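Local coordinates for lumazine protein (Photobacterium kishitanii, PDB 3A35), which binds riboflavin and probably serves as an antenna protein that shifts bacterial luciferase emission to shorter wavelength, at residues D109-E114 with L118-K123; E34-G39 with L83-E88; N45-T50 with D64-T69; I11-S16 with G56-F61. All coordinates share one frame; numbering follows the deposited sequence.

Interaction 1 (D109-E114 with L118-K123); sequences DNITEE and LKVYIK
Lys-119 slants across Thr-112, and Tyr-121 lies alongside Asn-110, on one face of the antiparallel hairpin of strands 104-114 and 117-123. Asn-110 O lies at the Tyr-121 ring edge, in its plane, and Asn-110 OD1 comes 3.6 Å from CD2. Amide and ring planes are 20° apart, and Phe-156 stacks on the ring. One water joins the Tyr-121 hydroxyl to Thr-112 OG1. Lys-119 sets its CB 3.4 Å from Thr-112 OG1; with CG opposite the carbonyl carbon (chi1 -65°), its extended chain carries NZ to Glu-114 OE1 in a 2.8 Å salt bridge, nearly in line with the carboxylate C-O bond. Between Thr-112 and Lys-119 the backbone bonds run both ways. At the other end the ladder is broken by a classic beta bulge, in which Asp-109 and Asn-110 share Tyr-121 O: Asp-109 N binds at 2.7 Å, Asn-110 N only weakly at 3.4 Å. The bulge turns Asp-109 towards the partner strand, with CB against the same carbonyl oxygen, and leaves OD1 4.2 Å from Lys-123 NZ, beyond salt-bridge range. On the reverse face Ile-111 straddles two residues, CG2 touching Leu-118 CD1 at 3.5 Å and CD1 resting between the Val-120 methyls.

Interaction 2 (E34-G39 with L83-E88); sequences ESVEKG and LEVRPE
Val-85 places a single methyl, CG2, against two consecutive residues of the 34-39 loop. Val-36 CG1 meets it at 3.7 Å, the two valines crossing at a slant, and Ser-35 OG approaches the same CG2, also at 3.7 Å. The serine half is the less certain one, because Ser-35 was deposited in two conformers. With only three residues touching and about 99 Å² buried, this is a small contact at the protein surface, and the backbones stay well apart: the CA atoms of Val-36 and Val-85 are 7.7 Å from each other. Val-85 aims its CB at the loop; with CG1 opposite the backbone N (chi1 177°), CG2 falls beside that N and takes the contact.

A second shell lies behind both partners. In the conformer described, Ser-35 OG is hydrogen-bonded to Ile-32 O in helix 30-34, so its approach to the valine methyl is a van der Waals one. The side chains of Val-36 and Val-85 both touch Met-42 of strand 41-44, Val-85 also leans on Ile-32, and its backbone N is held by Gln-7 OE1. The contact thus ties the loop that leaves the short helix to the chain emerging from strand 80-84. Helix 30-34 links the second and third strands and the 83-88 segment leads out of the sixth, an arrangement belonging to the six-stranded Greek-key barrel of riboflavin synthase and its homologues.

Interaction 3 (N45-T50 with D64-T69); sequences NGCSLT and DQAINT. With RBF (riboflavin), chain C.
Cys-47, at the start of strand 47-55, faces Ala-66, in the type I beta turn from Asp-64 to Ile-67, with CA atoms 8.0 Å apart. Cys-47 SG touches Ala-66 CB at 3.8 Å; its CB already faces the turn, and SG stands opposite the backbone N (chi1 -176°). Leu-49 CD2 comes up more loosely to the same methyl. Most of the space between the segments belongs to riboflavin. This is the chromophore pocket of the N-terminal lumazine-binding barrel, where the strand holds one side of the ligand and the turn the other. Two amides of the turn converge on RBF O2, Asp-64 N at 2.8 Å and Ala-66 N at 2.9 Å, probably polarising that carbonyl. Within the turn, Ile-67 N is bonded to Asp-64 O, and Asp-64 OD1 accepts from Gln-65 N through its anti lone pair. From the strand, Thr-50 N donates to RBF O4 and Thr-50 OG1 to RBF N5, each at 2.9 Å, and Ser-48 O accepts from the ribityl O2' at 2.8 Å. Thr-69 OG1 lies 2.6 Å from RBF O5'. Leu-49 CD2 lies over one face of the pyrimidine ring, 3.4 Å from RBF N3; Gln-65 approaches from the opposite face, its CB near RBF N1 and its extended chain passing the first ribityl carbon. Asp-62 O and Ile-102 O are also hydrogen-bonded to the ligand.

Interaction 4 (I11-S16 with G56-F61); sequences IIKKIS and GDVVYF
Lys-14 NZ donates a 2.6 Å hydrogen bond to Tyr-60 OH, reaching the ring at its edge and in its plane. The bond spans the wall of the N-terminal Greek-key barrel: strand 8-17, which carries the lysine, and strand 58-63, which carries the tyrosine, are separated in the sheet by strand 22-27, so the two side chains must bridge an intervening strand. Lys-14 does this with CG opposite its carbonyl carbon (chi1 -62°) and a chain extended from there on. It slants across the end of the tyrosine, bringing CD to 3.2 Å from OH before NZ arrives. A positive charge so close would probably stabilise the phenolate form and lower the pKa of the hydroxyl. Tyr-60 itself is buried, with its side chain also against Arg-53 of strand 47-55.

Lys-13 joins its neighbour on the same side because of a classic beta bulge, in which Lys-13 and Lys-14 both pair with Gly-25 of strand 22-27. Successive residues of a regular strand would point to opposite faces; here both turn toward the 56-61 segment. Lys-13 NZ donates a hydrogen bond to a water at 3.1 Å, which in turn donates one to Asp-57 OD1 at 2.8 Å. Lysine and aspartate are thus joined indirectly, NZ and OD1 lying 4.9 Å apart. Between this bridge and the tyrosine sits Val-58, whose side chain crosses that of Lys-13 at about a right angle, its CG2 pressed to 3.5 Å from Lys-13 CD.

Overall arrangement
Interactions 2, 3 and 4 share the N-terminal barrel, while interaction 1 is a hairpin of the C-terminal barrel, its centre about 25 Å from that of interaction 3. Both barrels have the strand order 1-2-5-4-3-6, but in this model riboflavin lies at interaction 3. Interaction 3 is in direct touch with its two neighbours: Thr-50 CG2 packs on Gly-39 CA of interaction 2 at 3.9 Å, and Leu-49 CB on Phe-61 CD1 of interaction 4 at 3.4 Å. Interactions 2 and 4 do not touch, though their nearest atoms are about 4 Å apart. The side chains of Tyr-60 and Val-36 stand about 10 and 13 Å from the ligand.

Interaction 1 (D109-E114 with L118-K123)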
# COMPACT_ATOMS: atom_id res chain seq x y z
N ASP A 109 -12.07 -0.82 10.08
CA ASP A 109 -13.18 -0.92 11.07
C ASP A 109 -14.35 -1.64 10.37
O ASP A 109 -15.16 -2.35 11.04
CB ASP A 109 -13.64 0.47 11.48
CG ASP A 109 -14.97 0.45 12.30
OD1 ASP A 109 -14.87 0.21 13.52
OD2 ASP A 109 -16.10 0.62 11.75
N ASN A 110 -14.63 -1.40 9.10
CA ASN A 110 -15.81 -1.83 8.41
C ASN A 110 -15.58 -1.66 6.89
O ASN A 110 -14.83 -0.70 6.43
CB ASN A 110 -16.99 -0.91 8.89
CG ASN A 110 -18.30 -1.19 8.23
OD1 ASN A 110 -19.13 -0.27 7.96
ND2 ASN A 110 -18.54 -2.50 7.99
N ILE A 111 -16.21 -2.51 6.09
CA ILE A 111 -16.27 -2.35 4.64
C ILE A 111 -17.73 -2.54 4.25
O ILE A 111 -18.42 -3.47 4.73
CB ILE A 111 -15.56 -3.56 3.93
CG1 ILE A 111 -14.16 -3.70 4.50
CG2 ILE A 111 -15.61 -3.46 2.40
CD1 ILE A 111 -13.38 -2.52 4.08
N THR A 112 -18.18 -1.76 3.30
CA THR A 112 -19.47 -2.06 2.72
C THR A 112 -19.32 -1.88 1.23
O THR A 112 -18.72 -0.90 0.76
CB THR A 112 -20.59 -1.23 3.34
OG1 THR A 112 -20.57 0.09 2.82
CG2 THR A 112 -20.45 -1.16 4.91
N GLU A 113 -19.78 -2.88 0.48
CA GLU A 113 -19.87 -2.74 -0.97
C GLU A 113 -21.29 -2.39 -1.39
O GLU A 113 -22.15 -3.27 -1.29
CB GLU A 113 -19.51 -4.06 -1.61
CG GLU A 113 -18.12 -4.50 -1.29
CD GLU A 113 -18.06 -6.00 -1.03
OE1 GLU A 113 -18.53 -6.77 -1.91
OE2 GLU A 113 -17.57 -6.41 0.05
N GLU A 114 -21.54 -1.14 -1.80
CA GLU A 114 -22.86 -0.73 -2.37
C GLU A 114 -22.82 0.30 -3.47
O GLU A 114 -21.99 1.22 -3.45
CB GLU A 114 -23.78 -0.11 -1.33
CG GLU A 114 -23.36 -0.20 0.10
CD GLU A 114 -24.17 0.76 0.93
OE1 GLU A 114 -23.95 2.01 0.81
OE2 GLU A 114 -25.04 0.25 1.67
N LEU A 118 -16.86 0.90 -3.12
CA LEU A 118 -16.24 0.13 -2.04
C LEU A 118 -16.02 1.20 -0.93
O LEU A 118 -15.16 2.08 -1.06
CB LEU A 118 -14.93 -0.50 -2.57
CG LEU A 118 -14.21 -1.31 -1.49
CD1 LEU A 118 -14.96 -2.51 -0.95
CD2 LEU A 118 -12.83 -1.82 -1.90
N LYS A 119 -16.85 1.15 0.12
CA LYS A 119 -16.81 2.07 1.21
C LYS A 119 -15.94 1.45 2.29
O LYS A 119 -16.29 0.45 2.87
CB LYS A 119 -18.21 2.25 1.75
CG LYS A 119 -19.08 2.90 0.75
CD LYS A 119 -20.41 3.43 1.32
CE LYS A 119 -21.16 4.08 0.16
NZ LYS A 119 -22.50 4.45 0.74
N VAL A 120 -14.82 2.08 2.63
CA VAL A 120 -13.84 1.53 3.57
C VAL A 120 -13.75 2.51 4.69
O VAL A 120 -13.48 3.71 4.47
CB VAL A 120 -12.47 1.34 2.82
CG1 VAL A 120 -11.44 0.83 3.89
CG2 VAL A 120 -12.65 0.36 1.63
N TYR A 121 -13.83 2.02 5.92
CA TYR A 121 -13.74 2.76 7.18
C TYR A 121 -12.55 2.29 7.97
O TYR A 121 -12.46 1.10 8.28
CB TYR A 121 -15.04 2.54 8.04
CG TYR A 121 -16.29 2.97 7.27
CD1 TYR A 121 -16.78 4.26 7.41
CD2 TYR A 121 -16.91 2.12 6.38
CE1 TYR A 121 -17.93 4.69 6.69
CE2 TYR A 121 -18.02 2.54 5.59
CZ TYR A 121 -18.53 3.81 5.78
OH TYR A 121 -19.65 4.19 4.98
N ILE A 122 -11.65 3.21 8.26
CA ILE A 122 -10.37 2.83 8.78
C ILE A 122 -10.19 3.51 10.12
O ILE A 122 -10.30 4.72 10.18
CB ILE A 122 -9.22 3.26 7.81
CG1 ILE A 122 -9.40 2.60 6.39
CG2 ILE A 122 -7.86 2.93 8.49
CD1 ILE A 122 -8.30 2.78 5.42
N LYS A 123 -9.91 2.78 11.19
CA LYS A 123 -9.70 3.37 12.49
C LYS A 123 -8.24 3.76 12.67
O LYS A 123 -7.34 2.87 12.56
CB LYS A 123 -10.17 2.42 13.62
CG LYS A 123 -10.12 3.04 14.97
CD LYS A 123 -10.75 2.09 16.05
CE LYS A 123 -12.26 2.10 15.91
NZ LYS A 123 -12.99 1.42 17.04
O HOH W 1 -21.31 2.05 4.93

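Interaction 2 (E34-G39 with L83-E88)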
# COMPACT_ATOMS: atom_id res chain seq x y z
N GLU A 34 9.15 -6.95 -15.83
CA GLU A 34 10.19 -6.55 -16.80
C GLU A 34 10.53 -5.03 -16.67
O GLU A 34 11.64 -4.63 -17.15
CB GLU A 34 9.74 -6.94 -18.22
CG GLU A 34 9.38 -8.42 -18.34
CD GLU A 34 10.54 -9.18 -18.84
OE1 GLU A 34 11.05 -10.04 -18.11
OE2 GLU A 34 10.83 -8.98 -20.04
N SER A 35 9.67 -4.21 -15.98
CA SER A 35 10.00 -2.83 -15.72
C SER A 35 10.87 -2.60 -14.47
O SER A 35 11.11 -1.41 -14.18
CB SER A 35 8.71 -2.01 -15.58
OG SER A 35 8.13 -2.27 -14.33
N VAL A 36 11.33 -3.68 -13.77
CA VAL A 36 12.14 -3.43 -12.57
C VAL A 36 13.46 -4.20 -12.66
O VAL A 36 13.63 -5.16 -13.52
CB VAL A 36 11.37 -3.78 -11.24
CG1 VAL A 36 10.13 -2.95 -11.14
CG2 VAL A 36 11.10 -5.26 -11.10
N GLU A 37 14.39 -3.75 -11.82
CA GLU A 37 15.69 -4.35 -11.83
C GLU A 37 16.25 -4.31 -10.39
O GLU A 37 15.67 -3.69 -9.47
CB GLU A 37 16.62 -3.53 -12.72
CG GLU A 37 16.90 -2.21 -12.48
CD GLU A 37 17.44 -1.55 -13.81
OE1 GLU A 37 18.31 -2.15 -14.51
OE2 GLU A 37 16.89 -0.49 -14.15
N LYS A 38 17.41 -5.00 -10.15
CA LYS A 38 18.09 -4.74 -8.89
C LYS A 38 18.31 -3.32 -8.65
O LYS A 38 18.79 -2.64 -9.53
CB LYS A 38 19.51 -5.39 -8.72
CG LYS A 38 19.44 -6.78 -8.43
CD LYS A 38 20.90 -7.59 -8.02
CE LYS A 38 22.03 -6.91 -8.47
NZ LYS A 38 23.07 -8.09 -8.14
N GLY A 39 17.97 -2.84 -7.43
CA GLY A 39 18.12 -1.48 -7.09
C GLY A 39 16.98 -0.54 -7.38
O GLY A 39 16.89 0.61 -6.96
N LEU A 83 1.49 -2.96 -6.17
CA LEU A 83 2.79 -2.55 -6.78
C LEU A 83 2.65 -1.27 -7.58
O LEU A 83 1.69 -1.16 -8.37
CB LEU A 83 3.28 -3.67 -7.75
CG LEU A 83 3.42 -5.05 -7.08
CD1 LEU A 83 3.75 -6.12 -8.13
CD2 LEU A 83 4.50 -5.01 -5.92
N GLU A 84 3.62 -0.37 -7.46
CA GLU A 84 3.64 0.83 -8.33
C GLU A 84 5.11 1.20 -8.58
O GLU A 84 5.91 1.42 -7.65
CB GLU A 84 2.96 2.00 -7.72
CG GLU A 84 2.91 3.22 -8.69
CD GLU A 84 2.32 4.44 -8.10
OE1 GLU A 84 1.85 4.54 -6.96
OE2 GLU A 84 2.50 5.49 -8.85
N VAL A 85 5.47 1.21 -9.87
CA VAL A 85 6.83 1.67 -10.31
C VAL A 85 6.73 3.16 -10.60
O VAL A 85 5.70 3.66 -10.98
CB VAL A 85 7.22 0.86 -11.52
CG1 VAL A 85 8.62 1.34 -12.08
CG2 VAL A 85 7.28 -0.59 -11.16
N ARG A 86 7.76 3.88 -10.32
CA ARG A 86 7.75 5.34 -10.52
C ARG A 86 7.43 5.71 -11.97
O ARG A 86 7.81 4.96 -12.88
CB ARG A 86 9.03 6.04 -10.10
CG ARG A 86 10.21 5.77 -10.85
CD ARG A 86 11.31 6.73 -10.28
NE ARG A 86 11.73 6.00 -9.07
CZ ARG A 86 11.50 6.42 -7.84
NH1 ARG A 86 10.83 7.54 -7.62
NH2 ARG A 86 11.87 5.67 -6.83
N PRO A 87 6.75 6.88 -12.16
CA PRO A 87 6.50 7.30 -13.52
C PRO A 87 7.75 7.39 -14.37
O PRO A 87 8.84 7.80 -13.92
CB PRO A 87 5.98 8.76 -13.31
CG PRO A 87 5.20 8.71 -11.98
CD PRO A 87 6.00 7.69 -11.16
N GLU A 88 7.57 6.94 -15.60
CA GLU A 88 8.66 6.79 -16.56
C GLU A 88 9.26 8.17 -17.12
O GLU A 88 10.49 8.40 -17.23
CB GLU A 88 8.04 5.92 -17.69
CG GLU A 88 8.05 4.49 -17.41
CD GLU A 88 9.42 4.06 -17.76
OE1 GLU A 88 9.76 3.85 -18.99
OE2 GLU A 88 10.18 4.08 -16.80

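Interaction 3 (N45-T50 with D64-T69)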
# COMPACT_ATOMS: atom_id res chain seq x y z
N ASN A 45 2.65 -2.03 -1.45
CA ASN A 45 1.70 -1.55 -0.47
C ASN A 45 1.95 -0.16 0.02
O ASN A 45 1.72 0.25 1.19
CB ASN A 45 1.54 -2.43 0.76
CG ASN A 45 0.77 -3.72 0.50
OD1 ASN A 45 -0.02 -3.82 -0.42
ND2 ASN A 45 0.94 -4.70 1.40
N GLY A 46 2.32 0.73 -0.95
CA GLY A 46 2.52 2.16 -0.64
C GLY A 46 3.81 2.44 0.04
O GLY A 46 4.14 3.67 0.26
N CYS A 47 4.67 1.44 0.31
CA CYS A 47 5.94 1.71 1.01
C CYS A 47 7.10 1.66 0.00
O CYS A 47 7.25 0.69 -0.72
CB CYS A 47 6.14 0.58 1.99
SG CYS A 47 7.60 0.77 3.07
N SER A 48 7.97 2.69 0.06
CA SER A 48 9.16 2.63 -0.76
C SER A 48 10.08 1.48 -0.25
O SER A 48 10.54 1.52 0.90
CB SER A 48 9.94 3.94 -0.72
OG SER A 48 9.27 4.94 -1.50
N LEU A 49 10.45 0.59 -1.16
CA LEU A 49 11.39 -0.54 -0.93
C LEU A 49 12.28 -0.68 -2.12
O LEU A 49 11.94 -0.33 -3.26
CB LEU A 49 10.66 -1.89 -0.68
CG LEU A 49 9.68 -1.90 0.49
CD1 LEU A 49 8.96 -3.27 0.53
CD2 LEU A 49 10.40 -1.67 1.86
N THR A 50 13.45 -1.24 -1.87
CA THR A 50 14.49 -1.42 -2.92
C THR A 50 14.59 -2.88 -3.35
O THR A 50 14.76 -3.75 -2.50
CB THR A 50 15.85 -0.96 -2.27
OG1 THR A 50 15.68 0.39 -1.81
CG2 THR A 50 16.94 -1.05 -3.43
N ASP A 64 13.46 -3.66 6.62
CA ASP A 64 14.35 -3.42 7.81
C ASP A 64 13.94 -2.06 8.37
O ASP A 64 13.29 -1.98 9.37
CB ASP A 64 15.80 -3.59 7.43
CG ASP A 64 16.22 -3.03 6.11
OD1 ASP A 64 15.78 -1.99 5.57
OD2 ASP A 64 17.19 -3.58 5.49
N GLN A 65 14.35 -1.00 7.61
CA GLN A 65 13.97 0.31 8.07
C GLN A 65 12.49 0.49 8.28
O GLN A 65 11.99 1.17 9.13
CB GLN A 65 14.49 1.26 7.06
CG GLN A 65 14.26 2.73 7.42
CD GLN A 65 14.83 3.66 6.32
OE1 GLN A 65 15.69 3.31 5.50
NE2 GLN A 65 14.28 4.86 6.35
N ALA A 66 11.69 -0.20 7.38
CA ALA A 66 10.28 -0.07 7.43
C ALA A 66 9.52 -1.02 8.36
O ALA A 66 8.30 -0.95 8.50
CB ALA A 66 9.72 -0.34 6.00
N ILE A 67 10.31 -1.85 9.08
CA ILE A 67 9.64 -3.05 9.74
C ILE A 67 8.71 -2.67 10.90
O ILE A 67 7.79 -3.44 11.24
CB ILE A 67 10.69 -4.03 10.17
CG1 ILE A 67 10.02 -5.39 10.41
CG2 ILE A 67 11.31 -3.58 11.50
CD1 ILE A 67 10.94 -6.51 10.39
N ASN A 68 8.94 -1.53 11.54
CA ASN A 68 8.16 -1.12 12.72
C ASN A 68 7.00 -0.26 12.45
O ASN A 68 6.21 0.10 13.38
CB ASN A 68 9.10 -0.37 13.70
CG ASN A 68 10.19 -1.26 14.21
OD1 ASN A 68 11.36 -0.97 14.09
ND2 ASN A 68 9.76 -2.39 14.77
N THR A 69 6.82 0.21 11.15
CA THR A 69 5.74 1.20 10.87
C THR A 69 4.88 0.77 9.65
O THR A 69 4.12 1.55 9.13
CB THR A 69 6.42 2.54 10.48
OG1 THR A 69 7.47 2.32 9.57
CG2 THR A 69 7.00 3.18 11.78
N1 RBF C . 12.76 0.49 3.96
C2 RBF C . 12.99 -0.84 4.02
O2 RBF C . 12.65 -1.52 5.03
N3 RBF C . 13.56 -1.56 2.97
C4 RBF C . 13.93 -0.91 1.77
O4 RBF C . 14.43 -1.60 0.87
C4A RBF C . 13.74 0.48 1.77
N5 RBF C . 14.20 1.19 0.60
C5A RBF C . 14.00 2.57 0.59
C6 RBF C . 14.56 3.27 -0.48
C7 RBF C . 14.37 4.68 -0.45
C7M RBF C . 15.05 5.44 -1.62
C8 RBF C . 13.68 5.33 0.52
C8M RBF C . 13.49 6.79 0.43
C9 RBF C . 13.09 4.60 1.61
C9A RBF C . 13.34 3.22 1.68
N10 RBF C . 12.86 2.46 2.80
C10 RBF C . 13.15 1.12 2.83
C1' RBF C . 12.29 3.06 3.93
C2' RBF C . 10.79 2.92 4.06
O2' RBF C . 10.15 3.44 2.85
C3' RBF C . 10.28 3.67 5.18
O3' RBF C . 11.03 3.09 6.38
C4' RBF C . 8.81 3.37 5.53
O4' RBF C . 7.97 3.99 4.53
C5' RBF C . 8.41 3.93 6.90
O5' RBF C . 7.09 3.55 7.27

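Interaction 4 (I11-S16 with G56-F61)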
# COMPACT_ATOMS: atom_id res chain seq x y z
N ILE A 11 2.12 -11.38 -5.46
CA ILE A 11 1.70 -12.38 -4.50
C ILE A 11 2.95 -12.82 -3.71
O ILE A 11 3.96 -13.21 -4.32
CB ILE A 11 1.05 -13.51 -5.23
CG1 ILE A 11 -0.24 -13.09 -6.02
CG2 ILE A 11 0.72 -14.66 -4.21
CD1 ILE A 11 -1.43 -12.73 -5.13
N ILE A 12 2.89 -12.73 -2.41
CA ILE A 12 4.10 -13.10 -1.61
C ILE A 12 4.38 -14.61 -1.78
O ILE A 12 3.43 -15.46 -1.60
CB ILE A 12 3.91 -12.79 -0.16
CG1 ILE A 12 3.66 -11.30 0.09
CG2 ILE A 12 5.12 -13.29 0.67
CD1 ILE A 12 3.43 -10.94 1.47
N LYS A 13 5.57 -14.96 -2.21
CA LYS A 13 5.94 -16.37 -2.51
C LYS A 13 6.78 -16.92 -1.35
O LYS A 13 6.65 -18.14 -0.99
CB LYS A 13 6.69 -16.36 -3.79
CG LYS A 13 7.07 -17.74 -4.21
CD LYS A 13 7.53 -17.97 -5.55
CE LYS A 13 7.27 -19.44 -6.09
NZ LYS A 13 8.20 -19.40 -7.32
N LYS A 14 7.58 -16.10 -0.69
CA LYS A 14 8.56 -16.59 0.28
C LYS A 14 8.76 -15.48 1.32
O LYS A 14 8.76 -14.30 0.97
CB LYS A 14 9.99 -16.74 -0.37
CG LYS A 14 10.10 -17.73 -1.51
CD LYS A 14 11.60 -17.92 -1.92
CE LYS A 14 11.77 -18.96 -3.05
NZ LYS A 14 13.03 -18.75 -3.74
N ILE A 15 8.91 -15.80 2.60
CA ILE A 15 9.24 -14.84 3.65
C ILE A 15 10.36 -15.46 4.48
O ILE A 15 10.21 -16.57 5.02
CB ILE A 15 8.10 -14.50 4.47
CG1 ILE A 15 6.94 -13.93 3.64
CG2 ILE A 15 8.49 -13.54 5.69
CD1 ILE A 15 5.75 -13.81 4.48
N SER A 16 11.44 -14.72 4.67
CA SER A 16 12.56 -15.12 5.58
C SER A 16 12.47 -14.31 6.79
O SER A 16 12.47 -13.01 6.66
CB SER A 16 13.86 -14.77 4.88
OG SER A 16 14.12 -15.56 3.71
N GLY A 56 13.66 -15.17 -11.97
CA GLY A 56 12.45 -15.51 -12.65
C GLY A 56 11.43 -14.42 -12.42
O GLY A 56 11.79 -13.30 -12.68
N ASP A 57 10.23 -14.77 -11.95
CA ASP A 57 9.22 -13.74 -11.75
C ASP A 57 9.14 -13.35 -10.24
O ASP A 57 8.19 -12.72 -9.85
CB ASP A 57 7.85 -14.18 -12.25
CG ASP A 57 7.34 -15.43 -11.63
OD1 ASP A 57 8.00 -16.03 -10.82
OD2 ASP A 57 6.19 -15.80 -12.10
N VAL A 58 10.14 -13.76 -9.42
CA VAL A 58 10.13 -13.47 -7.98
C VAL A 58 11.10 -12.30 -7.74
O VAL A 58 12.31 -12.39 -8.03
CB VAL A 58 10.50 -14.66 -7.15
CG1 VAL A 58 10.39 -14.36 -5.64
CG2 VAL A 58 9.59 -15.88 -7.51
N VAL A 59 10.52 -11.23 -7.16
CA VAL A 59 11.29 -10.05 -6.85
C VAL A 59 11.41 -9.94 -5.38
O VAL A 59 10.43 -10.07 -4.62
CB VAL A 59 10.50 -8.84 -7.42
CG1 VAL A 59 11.27 -7.54 -7.12
CG2 VAL A 59 10.33 -8.94 -8.96
N TYR A 60 12.63 -9.77 -4.89
CA TYR A 60 12.92 -9.79 -3.48
C TYR A 60 13.24 -8.40 -2.87
O TYR A 60 13.91 -7.55 -3.51
CB TYR A 60 14.18 -10.67 -3.23
CG TYR A 60 13.92 -12.18 -3.50
CD1 TYR A 60 13.59 -13.02 -2.43
CD2 TYR A 60 14.06 -12.72 -4.78
CE1 TYR A 60 13.37 -14.43 -2.67
CE2 TYR A 60 13.88 -14.12 -4.98
CZ TYR A 60 13.58 -14.83 -3.91
OH TYR A 60 13.30 -16.23 -4.07
N PHE A 61 12.74 -8.23 -1.65
CA PHE A 61 12.94 -6.99 -0.90
C PHE A 61 13.33 -7.34 0.49
O PHE A 61 12.79 -8.26 1.10
CB PHE A 61 11.59 -6.15 -0.82
CG PHE A 61 11.03 -5.77 -2.15
CD1 PHE A 61 11.42 -4.54 -2.74
CD2 PHE A 61 10.16 -6.60 -2.81
CE1 PHE A 61 10.94 -4.17 -3.96
CE2 PHE A 61 9.65 -6.20 -4.12
CZ PHE A 61 10.03 -5.00 -4.64
O HOH W 2 6.56 -17.25 -8.75